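Long-range contacts in transcobalamin-1 (Homo sapiens, PDB 4KKI), which binds vitamin B12 (cobalamin) with femtomolar affinity and protects it from the acidic environment of the stomach: residues L195-K199 with I217-T221; A189-L193 with Q249-S254; V64-I68 with V309-F315; L59-L63 with L100-C105; L404-G408 with G423-E427. One frame throughout, in Å; residues are numbered along the deposited sequence.

Overall arrangement
Contacts 1, 2 and 4 are buried, mainly apolar packings of helices and helix ends in the alpha domain, without hydrogen bonds between their segments. Contacts 1 and 2 share helix 185-203, which lays one part against helix 213-229 and another against helix 244-252; they touch through T196 and V253. Contact 3 is a surface meeting of two irregular segments, one partly in the flexible linker. It adjoins contact 4, because I66 N lies 2.8 Å from L61 O at the end of helix 55-63, and the two cross along the chain. Contact 5, centred about 38 Å from the centre of contact 4, belongs to the beta domain and differs in chemistry, being held by backbone hydrogen bonds, a serine-carboxylate bond and waters.

Contact 1 (L195-K199 with I217-T221); sequences LTCVK and ISIYT
I217, L195 and K199 carry most of this buried packing between two helices. Residues 195-199 and 217-221 are helical throughout; the short axes approach to 9.8 Å and cross at -150°, so the chains run roughly antiparallel. In register, L195 CA lies 6.5 Å from I217 CA. I217, in the mt rotamer (chi1 -65°, chi2 178°), points at the first helix and fits among three residues: its CG2 is 3.6 Å from L195 O and 3.8 Å from L195 CB, its CG2 also lies 3.7 Å from K199 CG, and its CD1 meets V198 CG1 at 3.7 Å. L195, also mt, reaches past I217 to the next turn, with CD1 3.9 Å from Y220 CB and CB 3.7 Å from T221 OG1. K199 packs with its aliphatic chain; chi3 turns to p (59°), bringing NZ to 3.8 Å from T221 CG2, while the ammonium is hydrogen-bonded to Y257. T221 (chi1 m) turns its hydroxyl back on its own helix, OG1 donating to I217 O at 3.0 Å. The Y220 ring leads away from the interface, and its OH bonds to V167 on helix 163-169. On another side of helix 185-203, C197 is disulfide-bonded to C155. Two successive helices packed antiparallel in this way form a helical hairpin, the repeating unit of the alpha6-alpha6 barrel.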
# COMPACT_ATOMS: atom_id res chain seq x y z
N LEU A 195 -2.85 14.94 2.71
CA LEU A 195 -2.69 16.29 3.23
C LEU A 195 -2.62 17.32 2.11
O LEU A 195 -3.11 18.44 2.26
CB LEU A 195 -1.43 16.37 4.11
CG LEU A 195 -1.45 15.56 5.41
CD1 LEU A 195 -0.10 15.59 6.10
CD2 LEU A 195 -2.55 16.04 6.34
N THR A 196 -2.02 16.93 0.99
CA THR A 196 -1.88 17.82 -0.15
C THR A 196 -3.24 18.09 -0.79
O THR A 196 -3.50 19.19 -1.27
CB THR A 196 -0.92 17.24 -1.20
OG1 THR A 196 0.34 16.94 -0.57
CG2 THR A 196 -0.69 18.22 -2.33
N CYS A 197 -4.10 17.08 -0.78
CA CYS A 197 -5.45 17.24 -1.31
C CYS A 197 -6.23 18.25 -0.47
O CYS A 197 -6.92 19.11 -1.01
CB CYS A 197 -6.18 15.90 -1.35
SG CYS A 197 -7.89 16.02 -1.97
N VAL A 198 -6.12 18.13 0.85
CA VAL A 198 -6.78 19.06 1.76
C VAL A 198 -6.27 20.48 1.55
O VAL A 198 -7.04 21.44 1.58
CB VAL A 198 -6.57 18.65 3.23
CG1 VAL A 198 -7.31 19.61 4.16
CG2 VAL A 198 -7.04 17.22 3.45
N LYS A 199 -4.96 20.61 1.32
CA LYS A 199 -4.35 21.90 1.01
C LYS A 199 -4.98 22.53 -0.22
O LYS A 199 -5.40 23.69 -0.19
CB LYS A 199 -2.84 21.75 0.83
CG LYS A 199 -2.07 21.59 2.14
CD LYS A 199 -0.77 20.81 1.94
CE LYS A 199 0.16 21.48 0.94
NZ LYS A 199 1.42 20.71 0.74
N ILE A 217 -0.95 22.10 8.27
CA ILE A 217 -0.94 20.99 7.33
C ILE A 217 0.31 21.04 6.45
O ILE A 217 0.95 20.02 6.20
CB ILE A 217 -2.21 20.97 6.46
CG1 ILE A 217 -3.44 20.72 7.33
CG2 ILE A 217 -2.11 19.90 5.39
CD1 ILE A 217 -4.74 20.74 6.57
N SER A 218 0.67 22.25 6.02
CA SER A 218 1.87 22.46 5.21
C SER A 218 3.13 22.06 5.98
O SER A 218 4.05 21.48 5.41
CB SER A 218 1.97 23.93 4.77
OG SER A 218 0.89 24.29 3.93
N ILE A 219 3.15 22.39 7.27
CA ILE A 219 4.27 22.03 8.13
C ILE A 219 4.35 20.51 8.30
O ILE A 219 5.43 19.93 8.25
CB ILE A 219 4.17 22.73 9.51
CG1 ILE A 219 4.33 24.24 9.34
CG2 ILE A 219 5.23 22.19 10.46
CD1 ILE A 219 4.17 25.03 10.62
N TYR A 220 3.19 19.88 8.48
CA TYR A 220 3.11 18.42 8.54
C TYR A 220 3.70 17.81 7.27
O TYR A 220 4.49 16.87 7.33
CB TYR A 220 1.66 17.94 8.68
CG TYR A 220 1.02 18.22 10.03
CD1 TYR A 220 1.71 18.88 11.03
CD2 TYR A 220 -0.28 17.80 10.29
CE1 TYR A 220 1.12 19.12 12.26
CE2 TYR A 220 -0.88 18.03 11.51
CZ TYR A 220 -0.17 18.70 12.49
OH TYR A 220 -0.77 18.94 13.71
N THR A 221 3.29 18.35 6.12
CA THR A 221 3.76 17.86 4.83
C THR A 221 5.27 18.05 4.69
O THR A 221 5.97 17.15 4.23
CB THR A 221 3.06 18.58 3.66
OG1 THR A 221 1.64 18.43 3.79
CG2 THR A 221 3.51 17.99 2.33

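Contact 2 (A189-L193 with Q249-S254); sequences AMAVL and QALFVS
This is close, buried, apolar packing inside the alpha domain, between the N-terminal half of helix 185-203 and the C-terminal end of helix 244-252. Residues 189-193 are helical, as are 249-252, and by S254 the backbone is no longer so (-128°/44°). The backbones approach most closely where two small residues meet: A189 CA and A250 CA are 5.1 Å apart, A189 CB and A250 CB 3.9 Å, and A250 CB lies 3.6 Å from A189 O. One turn on, V192 (chi1 t, 165°) puts CG1 3.7 Å from both A250 CB and A250 O. L193 (mt) packs alongside, its CD2 4.0 Å from V253 CG2 and its CD1 3.6 Å from Q249 OE1, an oxygen that accepts a hydrogen bond from F299 N. S254 (chi1 p) bonds back, OG donating to A250 O at a very short 2.5 Å. The cobalamin-binding residues D186 and Q289 lie close by, and the side chain of A189 is about 8 Å from the bound cyanocobalamin. Helix 213-229 borders the contact through L224, touching V192, and V225, touching S254; helix 284-294 packs on Q249 through P292 and A293.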
# COMPACT_ATOMS: atom_id res chain seq x y z
N ALA A 189 3.96 8.59 2.66
CA ALA A 189 3.67 9.00 1.29
C ALA A 189 2.18 9.20 1.08
O ALA A 189 1.76 10.21 0.50
CB ALA A 189 4.22 7.98 0.30
N MET A 190 1.38 8.25 1.54
CA MET A 190 -0.07 8.35 1.38
C MET A 190 -0.62 9.52 2.20
O MET A 190 -1.56 10.19 1.77
CB MET A 190 -0.76 7.04 1.76
CG MET A 190 -2.21 6.96 1.28
SD MET A 190 -2.36 7.08 -0.52
CE MET A 190 -1.50 5.60 -1.04
N ALA A 191 -0.02 9.77 3.36
CA ALA A 191 -0.40 10.91 4.19
C ALA A 191 -0.12 12.22 3.46
O ALA A 191 -0.95 13.12 3.46
CB ALA A 191 0.33 10.87 5.52
N VAL A 192 1.05 12.30 2.83
CA VAL A 192 1.40 13.47 2.03
C VAL A 192 0.40 13.72 0.91
O VAL A 192 -0.01 14.86 0.67
CB VAL A 192 2.82 13.34 1.44
CG1 VAL A 192 3.04 14.36 0.33
CG2 VAL A 192 3.86 13.51 2.54
N LEU A 193 -0.02 12.65 0.24
CA LEU A 193 -0.99 12.78 -0.85
C LEU A 193 -2.33 13.27 -0.30
O LEU A 193 -3.00 14.10 -0.92
CB LEU A 193 -1.18 11.44 -1.57
CG LEU A 193 0.01 10.94 -2.39
CD1 LEU A 193 -0.23 9.52 -2.87
CD2 LEU A 193 0.27 11.87 -3.58
N GLN A 249 5.06 9.53 -5.97
CA GLN A 249 3.82 10.30 -6.06
C GLN A 249 3.83 11.44 -5.05
O GLN A 249 3.53 12.59 -5.39
CB GLN A 249 2.59 9.42 -5.79
CG GLN A 249 2.27 8.42 -6.88
CD GLN A 249 0.91 7.79 -6.68
OE1 GLN A 249 -0.05 8.46 -6.29
NE2 GLN A 249 0.81 6.49 -6.92
N ALA A 250 4.17 11.11 -3.81
CA ALA A 250 4.22 12.10 -2.73
C ALA A 250 5.21 13.22 -3.05
O ALA A 250 4.92 14.39 -2.81
CB ALA A 250 4.57 11.42 -1.42
N LEU A 251 6.37 12.85 -3.59
CA LEU A 251 7.38 13.84 -3.95
C LEU A 251 6.99 14.63 -5.20
O LEU A 251 7.38 15.79 -5.35
CB LEU A 251 8.75 13.17 -4.14
CG LEU A 251 9.37 12.53 -2.90
CD1 LEU A 251 10.72 11.92 -3.23
CD2 LEU A 251 9.50 13.53 -1.76
N PHE A 252 6.22 13.99 -6.09
CA PHE A 252 5.71 14.66 -7.28
C PHE A 252 4.89 15.90 -6.93
O PHE A 252 5.01 16.93 -7.58
CB PHE A 252 4.82 13.71 -8.10
CG PHE A 252 5.58 12.74 -8.96
CD1 PHE A 252 6.96 12.75 -9.00
CD2 PHE A 252 4.90 11.83 -9.75
CE1 PHE A 252 7.65 11.86 -9.80
CE2 PHE A 252 5.58 10.94 -10.56
CZ PHE A 252 6.97 10.95 -10.58
N VAL A 253 4.07 15.78 -5.89
CA VAL A 253 3.13 16.84 -5.55
C VAL A 253 3.64 17.76 -4.44
O VAL A 253 2.94 18.68 -4.02
CB VAL A 253 1.76 16.26 -5.12
CG1 VAL A 253 1.24 15.31 -6.19
CG2 VAL A 253 1.88 15.55 -3.78
N SER A 254 4.86 17.51 -3.97
CA SER A 254 5.41 18.28 -2.85
C SER A 254 6.78 18.88 -3.14
O SER A 254 7.68 18.85 -2.29
CB SER A 254 5.44 17.42 -1.58
OG SER A 254 6.21 16.25 -1.77

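Contact 3 (V64-I68 with V309-F315); sequences VGIQI and VSASGNF
G313 takes phi/psi of 129°/106°, a conformation in which a beta carbon would jam against the preceding carbonyl oxygen and clash with the ring of F315. This bare backbone lies where the irregular segment 309-315 passes the turn 64-68, with I66 CA 5.6 Å from G313 CA; the end-to-end directions differ by 56°. G65 has positive phi (72°/38°) and is the C' residue of a Schellman motif ending helix 55-63, while 66-68 are extended. The tightest approach is S312 CB to G65 O, 3.1 Å. F315 (chi1 m, chi2 -80°) points back at the turn: its ring edge meets I66 CG2, which is 3.5 Å from F315 CZ, and I68 CD1 lies 3.9 Å from F315 CE2. Q67 extends beside V309 and S310. This surface contact lays the start of the flexible linker on the turn between helices 55-63 and 69-85, I68 being the N-cap of the latter; I66 and I68 also pack on L40 and I44 of helix 37-45.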
# COMPACT_ATOMS: atom_id res chain seq x y z
N VAL A 64 -3.56 5.89 -15.32
CA VAL A 64 -2.63 6.14 -16.42
C VAL A 64 -3.32 6.02 -17.78
O VAL A 64 -2.66 5.85 -18.81
CB VAL A 64 -1.40 5.20 -16.35
CG1 VAL A 64 -0.68 5.39 -15.02
CG2 VAL A 64 -1.82 3.75 -16.52
N GLY A 65 -4.64 6.13 -17.78
CA GLY A 65 -5.41 6.13 -19.02
C GLY A 65 -5.45 4.77 -19.68
O GLY A 65 -5.38 4.66 -20.90
N ILE A 66 -5.55 3.72 -18.87
CA ILE A 66 -5.65 2.37 -19.39
C ILE A 66 -6.91 1.68 -18.88
O ILE A 66 -7.16 1.63 -17.68
CB ILE A 66 -4.43 1.53 -19.01
CG1 ILE A 66 -3.16 2.09 -19.64
CG2 ILE A 66 -4.63 0.09 -19.45
CD1 ILE A 66 -1.91 1.30 -19.31
N GLN A 67 -7.71 1.17 -19.81
CA GLN A 67 -8.90 0.42 -19.44
C GLN A 67 -8.74 -1.04 -19.83
O GLN A 67 -8.39 -1.35 -20.96
CB GLN A 67 -10.14 1.03 -20.10
CG GLN A 67 -10.34 2.49 -19.77
CD GLN A 67 -11.59 3.07 -20.41
OE1 GLN A 67 -11.54 3.68 -21.47
NE2 GLN A 67 -12.73 2.87 -19.75
N ILE A 68 -8.97 -1.93 -18.87
CA ILE A 68 -8.91 -3.37 -19.14
C ILE A 68 -10.25 -3.99 -18.75
O ILE A 68 -10.58 -4.07 -17.57
CB ILE A 68 -7.78 -4.05 -18.35
CG1 ILE A 68 -6.43 -3.45 -18.73
CG2 ILE A 68 -7.79 -5.55 -18.60
CD1 ILE A 68 -6.09 -3.60 -20.20
N VAL A 309 -11.03 9.37 -21.16
CA VAL A 309 -10.83 9.22 -22.59
C VAL A 309 -11.23 7.79 -22.97
O VAL A 309 -10.50 6.84 -22.67
CB VAL A 309 -9.37 9.47 -22.99
CG1 VAL A 309 -9.21 9.41 -24.50
CG2 VAL A 309 -8.89 10.80 -22.44
N SER A 310 -12.39 7.65 -23.60
CA SER A 310 -12.95 6.34 -23.94
C SER A 310 -12.02 5.51 -24.81
O SER A 310 -11.97 4.28 -24.68
CB SER A 310 -14.31 6.50 -24.61
OG SER A 310 -15.25 7.11 -23.75
N ALA A 311 -11.28 6.17 -25.69
CA ALA A 311 -10.30 5.49 -26.54
C ALA A 311 -8.91 5.62 -25.93
O ALA A 311 -8.21 6.61 -26.15
CB ALA A 311 -10.32 6.07 -27.94
N SER A 312 -8.51 4.61 -25.16
CA SER A 312 -7.22 4.65 -24.47
C SER A 312 -6.64 3.26 -24.20
O SER A 312 -7.03 2.59 -23.24
CB SER A 312 -7.35 5.41 -23.15
OG SER A 312 -7.57 6.79 -23.38
N GLY A 313 -5.71 2.84 -25.05
CA GLY A 313 -5.01 1.59 -24.86
C GLY A 313 -5.02 0.69 -26.07
O GLY A 313 -6.05 0.10 -26.42
N ASN A 314 -3.87 0.60 -26.73
CA ASN A 314 -3.67 -0.36 -27.82
C ASN A 314 -2.60 -1.36 -27.42
O ASN A 314 -1.43 -1.00 -27.26
CB ASN A 314 -3.26 0.36 -29.10
CG ASN A 314 -4.33 1.30 -29.62
OD1 ASN A 314 -5.52 1.05 -29.44
ND2 ASN A 314 -3.91 2.37 -30.28
N PHE A 315 -2.99 -2.62 -27.25
CA PHE A 315 -2.08 -3.63 -26.71
C PHE A 315 -1.72 -4.75 -27.68
O PHE A 315 -2.54 -5.61 -28.00
CB PHE A 315 -2.66 -4.23 -25.42
CG PHE A 315 -2.98 -3.20 -24.38
CD1 PHE A 315 -1.98 -2.67 -23.57
CD2 PHE A 315 -4.28 -2.75 -24.21
CE1 PHE A 315 -2.27 -1.72 -22.62
CE2 PHE A 315 -4.57 -1.79 -23.25
CZ PHE A 315 -3.57 -1.28 -22.46

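Contact 4 (L59-L63 with L100-C105); sequences LSLKL and LALGVC
L59 opens the contact where the backbones are tightest, its CA only 4.2 Å from A101 CA. Residues 59-62 are helical, as are 100-102; G103 (-125°/27°) leaves the second helix and V104 turns back toward the first. L59 takes the tp rotamer (168°, 56°), which sets CB 3.8 Å from A101 CB, CD2 4.0 Å from L100 CB and CD1 3.6 Å from V104 CG2. The next two residues face other neighbours: S60 OG bonds to A288 O of helix 284-294, and L61 packs on M43 and L71. K62 points at the second segment. Its chi2 lies between wells (-126°), and the bent chain runs past V104, CB 3.9 Å from V104 CG2, to place CE 3.6 Å from A101 O and NZ 4.2 Å from C105 SG. L63 (tp) closes the series with CD1 4.0 Å from V104 CG1. V104, chi1 t, is thus wedged among L59, K62 and L63. C105 is disulfide-bonded to C308, which ties the end of this helix pair to the chain just before V309. With methyl and methylene groups making most of the contacts, cohesion here comes mainly from shape and exclusion of water, and the lysine contributes chiefly its aliphatic stem.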
# COMPACT_ATOMS: atom_id res chain seq x y z
N LEU A 59 -7.84 0.75 -10.46
CA LEU A 59 -7.50 2.12 -10.08
C LEU A 59 -6.17 2.54 -10.70
O LEU A 59 -6.06 3.62 -11.28
CB LEU A 59 -7.41 2.24 -8.55
CG LEU A 59 -6.79 3.53 -8.00
CD1 LEU A 59 -7.51 4.77 -8.51
CD2 LEU A 59 -6.78 3.51 -6.48
N SER A 60 -5.18 1.67 -10.59
CA SER A 60 -3.85 1.93 -11.12
C SER A 60 -3.89 2.16 -12.63
O SER A 60 -3.28 3.10 -13.14
CB SER A 60 -2.93 0.75 -10.79
OG SER A 60 -1.68 0.87 -11.43
N LEU A 61 -4.61 1.29 -13.33
CA LEU A 61 -4.70 1.35 -14.79
C LEU A 61 -5.45 2.59 -15.29
O LEU A 61 -5.00 3.27 -16.21
CB LEU A 61 -5.35 0.08 -15.33
CG LEU A 61 -4.51 -1.18 -15.14
CD1 LEU A 61 -5.32 -2.43 -15.42
CD2 LEU A 61 -3.28 -1.12 -16.04
N LYS A 62 -6.60 2.87 -14.68
CA LYS A 62 -7.42 4.00 -15.10
C LYS A 62 -6.67 5.32 -14.87
O LYS A 62 -6.85 6.28 -15.61
CB LYS A 62 -8.77 4.00 -14.37
CG LYS A 62 -9.63 2.78 -14.68
CD LYS A 62 -11.02 3.17 -15.16
CE LYS A 62 -11.82 3.86 -14.07
NZ LYS A 62 -13.18 4.22 -14.55
N LEU A 63 -5.83 5.33 -13.85
CA LEU A 63 -5.05 6.50 -13.49
C LEU A 63 -4.04 6.88 -14.58
O LEU A 63 -3.70 8.05 -14.74
CB LEU A 63 -4.33 6.26 -12.17
CG LEU A 63 -3.95 7.50 -11.36
CD1 LEU A 63 -5.14 8.43 -11.21
CD2 LEU A 63 -3.44 7.06 -10.01
N LEU A 100 -12.17 5.49 -4.98
CA LEU A 100 -11.15 6.05 -5.86
C LEU A 100 -11.16 5.36 -7.21
O LEU A 100 -11.13 6.02 -8.25
CB LEU A 100 -9.76 5.94 -5.22
CG LEU A 100 -9.50 6.76 -3.96
CD1 LEU A 100 -8.14 6.43 -3.38
CD2 LEU A 100 -9.63 8.25 -4.23
N ALA A 101 -11.20 4.03 -7.20
CA ALA A 101 -11.23 3.25 -8.43
C ALA A 101 -12.48 3.54 -9.28
O ALA A 101 -12.41 3.59 -10.50
CB ALA A 101 -11.14 1.77 -8.13
N LEU A 102 -13.62 3.75 -8.62
CA LEU A 102 -14.87 3.99 -9.33
C LEU A 102 -14.97 5.41 -9.86
O LEU A 102 -15.76 5.69 -10.76
CB LEU A 102 -16.07 3.69 -8.43
CG LEU A 102 -16.40 2.22 -8.15
CD1 LEU A 102 -17.48 2.10 -7.09
CD2 LEU A 102 -16.83 1.51 -9.43
N GLY A 103 -14.16 6.31 -9.31
CA GLY A 103 -14.28 7.72 -9.65
C GLY A 103 -13.02 8.39 -10.16
O GLY A 103 -12.86 9.60 -9.99
N VAL A 104 -12.12 7.62 -10.76
CA VAL A 104 -10.90 8.17 -11.36
C VAL A 104 -11.30 9.22 -12.39
O VAL A 104 -10.69 10.29 -12.48
CB VAL A 104 -10.06 7.08 -12.06
CG1 VAL A 104 -8.80 7.69 -12.67
CG2 VAL A 104 -9.69 5.98 -11.08
N CYS A 105 -12.34 8.91 -13.14
CA CYS A 105 -12.93 9.83 -14.10
C CYS A 105 -14.42 9.55 -14.22
O CYS A 105 -14.90 8.50 -13.78
CB CYS A 105 -12.24 9.68 -15.46
SG CYS A 105 -11.97 7.97 -15.96

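Contact 5 (L404-G408 with G423-E427); sequences LLSGG and GENLE. With NAG (2-acetamido-2-deoxy-beta-D-glucopyranose), chain H.
Two antiparallel strands of the mixed sheet in the C-terminal beta domain, 400-406 and 426-432, pair here at the end where 404-408 leaves the sheet. L405 and E427 form a hydrogen-bonded pair (CA-CA 5.0 Å): L405 N donates to E427 O at 2.8 Å and E427 N to L405 O at 2.8 Å. S406 and L426 follow as a non-hydrogen-bonded pair, 4.6 Å between CA atoms. Beyond them G407 N donates to N425 O, 2.9 Å, although G407 has already turned to positive phi (67°/32°). CA-H...O contacts add S406 CA 3.4 Å from N425 O and L426 CA 3.5 Å from L405 O. N425 (-85°/81°) centres an inverse gamma turn, closed by a weak bond from L426 N to E424 O, 3.2 Å. The E427 side chain leaves on the same sheet face as that of L405, and its carboxylate makes salt bridges to R341 and R429. L404 N is hydrogen-bonded to cyanocobalamin, joining this strand to the vitamin site. One water accepts from N425 N (2.7 Å) and donates to S406 OG (3.3 Å); a second accepts from G408 N (2.8 Å) and donates to N425 O (2.6 Å). N425 OD1, weakly hydrogen-bonded to N337 ND2, lies 3.0 Å from O7 of a glycan NAG. Y418 OH and R421 N bind E424 OE1 and OE2, respectively. S406 (chi1 t) completes this, OG donating to E424 OE1 at 2.5 Å.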
# COMPACT_ATOMS: atom_id res chain seq x y z
N LEU A 404 8.88 -11.03 9.62
CA LEU A 404 9.73 -11.95 8.89
C LEU A 404 11.11 -11.34 8.68
O LEU A 404 11.24 -10.22 8.20
CB LEU A 404 9.10 -12.30 7.54
CG LEU A 404 7.63 -12.72 7.57
CD1 LEU A 404 7.17 -13.10 6.17
CD2 LEU A 404 7.39 -13.86 8.55
N LEU A 405 12.16 -12.09 9.04
CA LEU A 405 13.52 -11.58 8.94
C LEU A 405 14.49 -12.58 8.33
O LEU A 405 14.29 -13.80 8.42
CB LEU A 405 14.04 -11.13 10.30
CG LEU A 405 13.27 -10.04 11.05
CD1 LEU A 405 12.27 -10.68 12.01
CD2 LEU A 405 14.20 -9.10 11.79
N SER A 406 15.55 -12.06 7.72
CA SER A 406 16.64 -12.89 7.24
C SER A 406 17.96 -12.24 7.63
O SER A 406 18.29 -11.16 7.15
CB SER A 406 16.57 -13.07 5.73
OG SER A 406 17.68 -13.82 5.25
N GLY A 407 18.71 -12.90 8.51
CA GLY A 407 19.96 -12.35 8.99
C GLY A 407 19.74 -11.11 9.83
O GLY A 407 20.55 -10.19 9.84
N GLY A 408 18.61 -11.09 10.54
CA GLY A 408 18.29 -9.99 11.43
C GLY A 408 17.69 -8.78 10.74
O GLY A 408 17.42 -7.77 11.37
N GLY A 423 22.06 -21.19 3.64
CA GLY A 423 22.74 -20.65 4.81
C GLY A 423 22.10 -19.39 5.36
O GLY A 423 22.74 -18.64 6.09
N GLU A 424 20.84 -19.17 5.02
CA GLU A 424 20.12 -17.99 5.49
C GLU A 424 19.57 -18.18 6.90
O GLU A 424 19.00 -19.22 7.22
CB GLU A 424 18.99 -17.62 4.53
CG GLU A 424 19.21 -16.34 3.76
CD GLU A 424 17.99 -15.91 2.98
OE1 GLU A 424 17.74 -14.69 2.89
OE2 GLU A 424 17.27 -16.78 2.45
N ASN A 425 19.76 -17.17 7.74
CA ASN A 425 19.16 -17.16 9.07
C ASN A 425 17.73 -16.62 9.03
O ASN A 425 17.49 -15.45 9.32
CB ASN A 425 20.00 -16.32 10.04
CG ASN A 425 21.36 -16.93 10.31
OD1 ASN A 425 21.51 -18.15 10.35
ND2 ASN A 425 22.36 -16.08 10.49
N LEU A 426 16.79 -17.48 8.65
CA LEU A 426 15.38 -17.09 8.56
C LEU A 426 14.75 -17.04 9.94
O LEU A 426 14.98 -17.91 10.78
CB LEU A 426 14.62 -18.08 7.69
CG LEU A 426 15.19 -18.29 6.29
CD1 LEU A 426 14.34 -19.28 5.52
CD2 LEU A 426 15.29 -16.97 5.55
N GLU A 427 13.94 -16.01 10.18
CA GLU A 427 13.33 -15.83 11.49
C GLU A 427 11.95 -15.22 11.40
O GLU A 427 11.72 -14.28 10.65
CB GLU A 427 14.23 -14.96 12.37
CG GLU A 427 13.68 -14.69 13.75
CD GLU A 427 14.59 -13.80 14.58
OE1 GLU A 427 15.75 -13.60 14.16
OE2 GLU A 427 14.15 -13.30 15.63
C1 NAG H . 20.38 -20.10 14.14
C2 NAG H . 21.82 -19.69 14.43
C3 NAG H . 22.21 -20.06 15.85
C4 NAG H . 21.20 -19.49 16.83
C5 NAG H . 19.78 -19.87 16.43
C6 NAG H . 18.78 -19.17 17.34
C7 NAG H . 23.66 -19.56 12.85
C8 NAG H . 24.90 -20.28 12.41
N2 NAG H . 22.74 -20.29 13.48
O3 NAG H . 23.49 -19.54 16.14
O4 NAG H . 21.46 -19.99 18.13
O5 NAG H . 19.51 -19.52 15.09
O6 NAG H . 17.47 -19.42 16.89
O7 NAG H . 23.52 -18.36 12.63
O HOH W 1 20.49 -14.82 6.62
O HOH W 2 17.03 -13.39 10.81